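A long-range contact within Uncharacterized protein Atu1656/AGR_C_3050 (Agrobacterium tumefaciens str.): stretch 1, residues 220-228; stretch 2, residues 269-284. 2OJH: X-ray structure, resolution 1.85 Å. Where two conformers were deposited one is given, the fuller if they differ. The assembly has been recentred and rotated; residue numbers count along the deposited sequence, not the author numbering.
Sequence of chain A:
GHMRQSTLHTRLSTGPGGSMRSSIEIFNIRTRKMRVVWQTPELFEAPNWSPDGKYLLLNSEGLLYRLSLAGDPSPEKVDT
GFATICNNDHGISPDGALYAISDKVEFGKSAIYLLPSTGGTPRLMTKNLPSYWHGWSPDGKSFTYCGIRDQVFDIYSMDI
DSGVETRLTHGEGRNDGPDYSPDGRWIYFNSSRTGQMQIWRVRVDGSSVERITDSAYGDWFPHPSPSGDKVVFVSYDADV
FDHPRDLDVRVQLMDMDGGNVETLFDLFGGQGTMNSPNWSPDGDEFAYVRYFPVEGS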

ATOM      1  N   TRP A 220       1.020  -9.706  -4.922  1.00 32.45           N
ATOM      2  CA  TRP A 220       1.532  -8.793  -3.925  1.00 32.83           C
ATOM      3  C   TRP A 220       0.655  -7.539  -3.884  1.00 33.70           C
ATOM      4  O   TRP A 220      -0.049  -7.218  -4.850  1.00 34.97           O
ATOM      5  N   PHE A 221       0.703  -6.811  -2.786  1.00 36.09           N
ATOM      6  CA  PHE A 221       0.045  -5.520  -2.725  1.00 35.73           C
ATOM      7  C   PHE A 221      -1.474  -5.514  -3.006  1.00 36.94           C
ATOM      8  O   PHE A 221      -1.939  -4.697  -3.815  1.00 38.63           O
ATOM      9  N   PRO A 222      -2.268  -6.377  -2.331  1.00 37.37           N
ATOM     10  CA  PRO A 222      -3.736  -6.262  -2.527  1.00 37.39           C
ATOM     11  C   PRO A 222      -4.348  -4.970  -1.971  1.00 38.54           C
ATOM     12  O   PRO A 222      -4.087  -4.583  -0.800  1.00 38.74           O
ATOM     13  N   HIS A 223      -5.100  -4.260  -2.831  1.00 37.59           N
ATOM     14  CA  HIS A 223      -5.904  -3.140  -2.403  1.00 36.81           C
ATOM     15  C   HIS A 223      -7.359  -3.311  -2.838  1.00 37.33           C
ATOM     16  O   HIS A 223      -7.669  -3.198  -4.015  1.00 36.47           O
ATOM     17  N   PRO A 224      -8.241  -3.640  -1.884  1.00 37.52           N
ATOM     18  CA  PRO A 224      -9.676  -3.582  -2.120  1.00 38.38           C
ATOM     19  C   PRO A 224     -10.170  -2.158  -2.468  1.00 38.87           C
ATOM     20  O   PRO A 224      -9.810  -1.176  -1.797  1.00 38.76           O
ATOM     21  N   SER A 225     -10.972  -2.074  -3.521  1.00 38.93           N
ATOM     22  CA  SER A 225     -11.566  -0.803  -3.950  1.00 39.21           C
ATOM     23  C   SER A 225     -12.563  -0.304  -2.898  1.00 39.35           C
ATOM     24  O   SER A 225     -13.310  -1.111  -2.327  1.00 39.07           O
ATOM     25  N   PRO A 226     -12.599   1.017  -2.640  1.00 39.26           N
ATOM     26  CA  PRO A 226     -13.640   1.530  -1.730  1.00 39.16           C
ATOM     27  C   PRO A 226     -15.082   1.239  -2.176  1.00 39.38           C
ATOM     28  O   PRO A 226     -16.027   1.361  -1.367  1.00 39.67           O
ATOM     29  N   SER A 227     -15.261   0.839  -3.431  1.00 38.92           N
ATOM     30  CA  SER A 227     -16.588   0.591  -3.946  0.50 38.68           C
ATOM     31  C   SER A 227     -17.043  -0.839  -3.671  1.00 38.75           C
ATOM     32  O   SER A 227     -18.203  -1.198  -3.924  1.00 37.99           O
ATOM     33  N   GLY A 228     -16.117  -1.649  -3.164  1.00 37.96           N
ATOM     34  CA  GLY A 228     -16.431  -2.973  -2.644  1.00 37.40           C
ATOM     35  C   GLY A 228     -16.658  -4.075  -3.639  1.00 37.01           C
ATOM     36  O   GLY A 228     -17.205  -5.123  -3.275  1.00 36.12           O
ATOM     37  N   GLY A 269       8.179  -2.519 -13.370  1.00 36.24           N
ATOM     38  CA  GLY A 269       8.127  -2.035 -11.993  1.00 36.03           C
ATOM     39  C   GLY A 269       8.070  -3.179 -10.991  1.00 36.37           C
ATOM     40  O   GLY A 269       8.850  -4.134 -11.079  1.00 36.73           O
ATOM     41  N   GLY A 270       7.128  -3.094 -10.066  1.00 35.39           N
ATOM     42  CA  GLY A 270       7.057  -4.014  -8.935  1.00 35.00           C
ATOM     43  C   GLY A 270       7.149  -3.173  -7.686  1.00 35.80           C
ATOM     44  O   GLY A 270       6.180  -2.500  -7.325  1.00 36.11           O
ATOM     45  N   GLN A 271       8.302  -3.199  -7.029  1.00 35.31           N
ATOM     46  CA  GLN A 271       8.441  -2.380  -5.815  1.00 36.16           C
ATOM     47  C   GLN A 271       8.218  -0.908  -6.199  1.00 35.40           C
ATOM     48  O   GLN A 271       8.810  -0.431  -7.173  1.00 35.39           O
ATOM     49  N   GLY A 272       7.403  -0.201  -5.420  1.00 35.93           N
ATOM     50  CA  GLY A 272       7.084   1.212  -5.679  1.00 34.98           C
ATOM     51  C   GLY A 272       5.811   1.430  -6.506  1.00 35.54           C
ATOM     52  O   GLY A 272       5.151   2.482  -6.393  1.00 35.03           O
ATOM     53  N   THR A 273       5.469   0.455  -7.345  1.00 34.42           N
ATOM     54  CA  THR A 273       4.314   0.576  -8.238  1.00 34.63           C
ATOM     55  C   THR A 273       3.039   0.908  -7.434  1.00 36.14           C
ATOM     56  O   THR A 273       2.308   1.851  -7.772  1.00 35.52           O
HETATM   57  N   MSE A 274       2.764   0.146  -6.370  1.00 35.79           N
HETATM   58  CA  MSE A 274       1.549   0.380  -5.579  1.00 37.66           C
HETATM   59  C   MSE A 274       1.653  -0.197  -4.161  1.00 37.24           C
HETATM   60  O   MSE A 274       0.748  -0.921  -3.723  1.00 36.40           O
ATOM     61  N   ASN A 275       2.724   0.112  -3.415  1.00 35.23           N
ATOM     62  CA  ASN A 275       2.842  -0.577  -2.110  1.00 37.35           C
ATOM     63  C   ASN A 275       1.678  -0.280  -1.193  1.00 37.44           C
ATOM     64  O   ASN A 275       1.247  -1.147  -0.415  1.00 38.01           O
ATOM     65  N   SER A 276       1.200   0.954  -1.256  1.00 37.95           N
ATOM     66  CA  SER A 276       0.248   1.466  -0.282  1.00 37.42           C
ATOM     67  C   SER A 276      -1.158   1.648  -0.903  1.00 37.08           C
ATOM     68  O   SER A 276      -1.288   1.647  -2.141  1.00 36.84           O
ATOM     69  N   PRO A 277      -2.204   1.787  -0.061  1.00 36.75           N
ATOM     70  CA  PRO A 277      -3.576   1.887  -0.587  1.00 35.63           C
ATOM     71  C   PRO A 277      -3.709   2.972  -1.646  1.00 37.17           C
ATOM     72  O   PRO A 277      -3.421   4.148  -1.372  1.00 34.74           O
ATOM     73  N   ASN A 278      -4.074   2.576  -2.874  1.00 35.70           N
ATOM     74  CA  ASN A 278      -3.970   3.518  -4.018  1.00 37.38           C
ATOM     75  C   ASN A 278      -5.265   3.955  -4.771  1.00 37.24           C
ATOM     76  O   ASN A 278      -5.190   4.526  -5.866  1.00 37.24           O
ATOM     77  N   TRP A 279      -6.443   3.679  -4.211  1.00 37.41           N
ATOM     78  CA  TRP A 279      -7.694   3.905  -4.940  1.00 36.11           C
ATOM     79  C   TRP A 279      -8.135   5.325  -4.729  1.00 37.27           C
ATOM     80  O   TRP A 279      -8.011   5.880  -3.608  1.00 37.38           O
ATOM     81  N   SER A 280      -8.669   5.916  -5.792  1.00 36.87           N
ATOM     82  CA  SER A 280      -9.506   7.115  -5.676  1.00 37.56           C
ATOM     83  C   SER A 280     -10.667   6.826  -4.717  1.00 37.95           C
ATOM     84  O   SER A 280     -11.148   5.683  -4.631  1.00 38.10           O
ATOM     85  N   PRO A 281     -11.147   7.860  -4.005  1.00 37.89           N
ATOM     86  CA  PRO A 281     -12.266   7.638  -3.096  1.00 38.78           C
ATOM     87  C   PRO A 281     -13.524   7.182  -3.830  1.00 39.16           C
ATOM     88  O   PRO A 281     -14.387   6.564  -3.211  1.00 40.22           O
ATOM     89  N   ASP A 282     -13.635   7.469  -5.130  1.00 39.09           N
ATOM     90  CA  ASP A 282     -14.786   7.018  -5.924  1.00 39.70           C
ATOM     91  C   ASP A 282     -14.735   5.543  -6.341  1.00 39.21           C
ATOM     92  O   ASP A 282     -15.702   5.036  -6.903  1.00 38.87           O
ATOM     93  N   GLY A 283     -13.607   4.875  -6.114  1.00 38.56           N
ATOM     94  CA  GLY A 283     -13.494   3.442  -6.439  1.00 37.63           C
ATOM     95  C   GLY A 283     -13.477   3.082  -7.924  1.00 37.68           C
ATOM     96  O   GLY A 283     -13.537   1.893  -8.275  1.00 37.09           O
ATOM     97  N   ASP A 284     -13.341   4.077  -8.805  1.00 36.45           N
ATOM     98  CA  ASP A 284     -13.312   3.810 -10.251  1.00 36.93           C
ATOM     99  C   ASP A 284     -11.908   3.859 -10.821  1.00 36.86           C
ATOM    100  O   ASP A 284     -11.675   3.375 -11.933  1.00 36.87           O
TER

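The contact is held by two aromatic side chains that exchange hydrogen bonds with backbone carbonyls rather than with each other: the imidazole of His 223 reaches into the second stretch, while the indole of Trp 279 reaches back to the main chain of the same histidine. His 223 NE2 donates to Met 274 O at 2.8 Å, and Trp 279 NE1 donates to His 223 O, also at 2.8 Å, both with nearly straight geometry.

His 223 points toward the second stretch with chi1 in the m well (-52°). The bonded carbonyl of Met 274 lies near the plane of its ring, as a donor from NE2 requires, and ND1 is satisfied elsewhere in the structure. Pro 277 covers one face, its CA lying 3.9 Å from the His 223 ring centroid in a CH-pi contact. The selenium of Met 274, a selenomethionine with rotamer p, t, p, sits at the ring edge, 5.4 Å from the His 223 ring centroid. Asn 278 OD1 approaches His 223 CD2 to 3.3 Å, yet this buried oxygen has no polar partner in the model.

Trp 279 (m, chi2 93°) also points toward its partner. Ser 225 CA stands almost directly above the Trp 279 five-membered ring, 3.5 Å from the centroid, so the backbone at Ser 225 lies over the indole face, while the carbonyl of His 223 accepts its N-H at the edge. Pro 226 packs beside it, its CD 3.3 Å from Trp 279 CB.

At the other end, Phe 221 (m) adopts a positive phi and points toward the second stretch, where its side chain meets Gly 270, Gln 271, Met 274 and Asn 275. Phe 221 CB lies 4.1 Å from Met 274 CG, and Phe 221 CE1 is 3.4 Å from Asn 275 ND2. The CA-to-CB bond of Asn 275 points away, but the m rotamer brings its amide back to the ring; there Asn 275 ND2 donates to Gln 271 OE1 at 2.9 Å.

Two type I turns, Ser 225 to Gly 228 and Ser 280 to Gly 283, meet at the exposed end. Ser 225 OG (t) accepts from Ser 227 N at 3.2 Å and makes a weak hydrogen bond to Gly 283 O, also at 3.2 Å. Gly 283 has positive phi, and a CB here would fall 1.9 Å from Ser 227 OG, so the close approach of the turns depends on its bare CA. Water 1 accepts from Ser 227 OG (2.5 Å) and donates to Asp 282 O (2.7 Å) and Asp 284 OD1 (2.6 Å); water 2 donates to Ser 227 OG at 2.6 Å.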

ATOM      1  CB  TRP A 220       2.965  -8.390  -4.324  1.00 33.02           C
ATOM      2  CG  TRP A 220       4.062  -9.376  -3.890  1.00 32.88           C
ATOM      3  CD1 TRP A 220       4.526 -10.480  -4.568  1.00 33.66           C
ATOM      4  CD2 TRP A 220       4.802  -9.299  -2.681  1.00 33.00           C
ATOM      5  NE1 TRP A 220       5.537 -11.098  -3.824  1.00 33.38           N
ATOM      6  CE2 TRP A 220       5.696 -10.377  -2.651  1.00 35.53           C
ATOM      7  CE3 TRP A 220       4.768  -8.409  -1.581  1.00 35.06           C
ATOM      8  CZ2 TRP A 220       6.563 -10.592  -1.570  1.00 34.03           C
ATOM      9  CZ3 TRP A 220       5.624  -8.634  -0.520  1.00 34.53           C
ATOM     10  CH2 TRP A 220       6.516  -9.700  -0.528  1.00 35.16           C
ATOM     11  CB  PHE A 221       0.731  -4.501  -3.672  1.00 36.70           C
ATOM     12  CG  PHE A 221       2.225  -4.656  -3.779  1.00 38.05           C
ATOM     13  CD1 PHE A 221       3.057  -4.494  -2.647  1.00 36.05           C
ATOM     14  CD2 PHE A 221       2.805  -4.947  -5.015  1.00 38.13           C
ATOM     15  CE1 PHE A 221       4.455  -4.682  -2.747  1.00 36.86           C
ATOM     16  CE2 PHE A 221       4.206  -5.121  -5.136  1.00 39.95           C
ATOM     17  CZ  PHE A 221       5.033  -4.990  -4.003  1.00 36.56           C
ATOM     18  CB  PRO A 222      -4.280  -7.528  -1.826  1.00 38.02           C
ATOM     19  CG  PRO A 222      -3.241  -7.839  -0.750  1.00 35.79           C
ATOM     20  CD  PRO A 222      -1.922  -7.498  -1.424  1.00 36.31           C
ATOM     21  CB  HIS A 223      -5.287  -1.820  -2.906  1.00 35.52           C
ATOM     22  CG  HIS A 223      -3.837  -1.674  -2.555  1.00 35.35           C
ATOM     23  ND1 HIS A 223      -3.402  -1.571  -1.253  1.00 36.45           N
ATOM     24  CD2 HIS A 223      -2.723  -1.658  -3.328  1.00 37.94           C
ATOM     25  CE1 HIS A 223      -2.087  -1.450  -1.239  1.00 40.14           C
ATOM     26  NE2 HIS A 223      -1.649  -1.486  -2.485  1.00 36.36           N
ATOM     27  CB  PRO A 224     -10.277  -4.063  -0.803  1.00 37.73           C
ATOM     28  CG  PRO A 224      -9.205  -4.817  -0.113  1.00 39.00           C
ATOM     29  CD  PRO A 224      -7.914  -4.154  -0.540  1.00 38.29           C
ATOM     30  CB  SER A 225     -12.288  -1.013  -5.286  1.00 38.60           C
ATOM     31  OG  SER A 225     -13.099   0.095  -5.636  1.00 41.94           O
ATOM     32  CB  PRO A 226     -13.394   3.035  -1.695  1.00 39.89           C
ATOM     33  CG  PRO A 226     -12.371   3.328  -2.707  1.00 39.57           C
ATOM     34  CD  PRO A 226     -11.705   2.081  -3.137  1.00 39.24           C
ATOM     35  CB  SER A 227     -16.655   0.950  -5.423  0.50 39.24           C
ATOM     36  OG  SER A 227     -16.486   2.351  -5.581  0.50 38.07           O
ATOM     37  CB  GLN A 271       9.829  -2.594  -5.203  1.00 36.18           C
ATOM     38  CG  GLN A 271      10.161  -1.624  -4.034  1.00 35.87           C
ATOM     39  CD  GLN A 271       9.371  -1.954  -2.782  1.00 38.56           C
ATOM     40  OE1 GLN A 271       8.445  -2.762  -2.820  1.00 42.36           O
ATOM     41  NE2 GLN A 271       9.758  -1.370  -1.656  1.00 39.01           N
ATOM     42  CB  THR A 273       4.161  -0.706  -9.124  1.00 35.38           C
ATOM     43  OG1 THR A 273       5.265  -0.753 -10.022  1.00 33.04           O
ATOM     44  CG2 THR A 273       2.882  -0.698  -9.949  1.00 34.61           C
HETATM   45  CB  MSE A 274       0.275  -0.160  -6.290  1.00 37.04           C
HETATM   46  CG  MSE A 274       0.269  -1.633  -6.503  1.00 39.17           C
HETATM   47 SE   MSE A 274      -1.396  -2.262  -7.347  0.80 45.35          SE
HETATM   48  CE  MSE A 274      -1.282  -1.154  -8.992  1.00 38.54           C
ATOM     49  CB  ASN A 275       4.142  -0.226  -1.363  1.00 36.30           C
ATOM     50  CG  ASN A 275       5.340  -0.627  -2.121  1.00 38.84           C
ATOM     51  OD1 ASN A 275       5.731   0.061  -3.067  1.00 38.24           O
ATOM     52  ND2 ASN A 275       5.931  -1.765  -1.748  1.00 38.80           N
ATOM     53  CB  SER A 276       0.752   2.792   0.267  1.00 39.42           C
ATOM     54  OG  SER A 276       1.850   2.566   1.136  1.00 42.17           O
ATOM     55  CB  PRO A 277      -4.419   2.187   0.642  1.00 37.32           C
ATOM     56  CG  PRO A 277      -3.647   1.643   1.805  1.00 35.94           C
ATOM     57  CD  PRO A 277      -2.172   1.803   1.419  1.00 35.59           C
ATOM     58  CB  ASN A 278      -2.999   2.918  -5.016  1.00 36.59           C
ATOM     59  CG  ASN A 278      -3.453   1.574  -5.502  1.00 36.99           C
ATOM     60  OD1 ASN A 278      -4.184   0.867  -4.797  1.00 35.16           O
ATOM     61  ND2 ASN A 278      -3.067   1.225  -6.720  1.00 35.75           N
ATOM     62  CB  TRP A 279      -8.808   2.966  -4.432  1.00 35.16           C
ATOM     63  CG  TRP A 279      -8.682   1.526  -4.900  1.00 33.91           C
ATOM     64  CD1 TRP A 279      -8.068   0.492  -4.259  1.00 33.71           C
ATOM     65  CD2 TRP A 279      -9.168   1.006  -6.138  1.00 32.04           C
ATOM     66  NE1 TRP A 279      -8.159  -0.666  -5.028  1.00 35.95           N
ATOM     67  CE2 TRP A 279      -8.856  -0.369  -6.174  1.00 34.14           C
ATOM     68  CE3 TRP A 279      -9.882   1.567  -7.205  1.00 30.97           C
ATOM     69  CZ2 TRP A 279      -9.194  -1.176  -7.269  1.00 33.79           C
ATOM     70  CZ3 TRP A 279     -10.234   0.760  -8.282  1.00 35.63           C
ATOM     71  CH2 TRP A 279      -9.883  -0.582  -8.308  1.00 32.59           C
ATOM     72  CB  SER A 280     -10.077   7.432  -7.054  1.00 37.41           C
ATOM     73  OG  SER A 280     -11.047   8.441  -6.950  1.00 41.82           O
ATOM     74  CB  PRO A 281     -12.474   9.012  -2.447  1.00 38.53           C
ATOM     75  CG  PRO A 281     -11.863   9.976  -3.362  1.00 38.03           C
ATOM     76  CD  PRO A 281     -10.702   9.268  -4.003  1.00 37.89           C
ATOM     77  CB  ASP A 282     -15.012   7.910  -7.159  1.00 40.66           C
ATOM     78  CG  ASP A 282     -13.891   7.797  -8.222  1.00 44.65           C
ATOM     79  OD1 ASP A 282     -13.146   6.775  -8.301  1.00 47.50           O
ATOM     80  OD2 ASP A 282     -13.774   8.755  -9.026  1.00 49.98           O
ATOM     81  CB  ASP A 284     -14.175   4.818 -11.003  1.00 37.33           C
ATOM     82  CG  ASP A 284     -15.639   4.747 -10.572  1.00 39.04           C
ATOM     83  OD1 ASP A 284     -16.130   3.634 -10.269  1.00 39.78           O
ATOM     84  OD2 ASP A 284     -16.270   5.801 -10.540  1.00 41.85           O
TER
HETATM   85  O   HOH W   1     -17.066   2.896  -7.950  1.00 35.77           O
HETATM   86  O   HOH W   2     -16.860   4.299  -3.844  1.00 48.77           O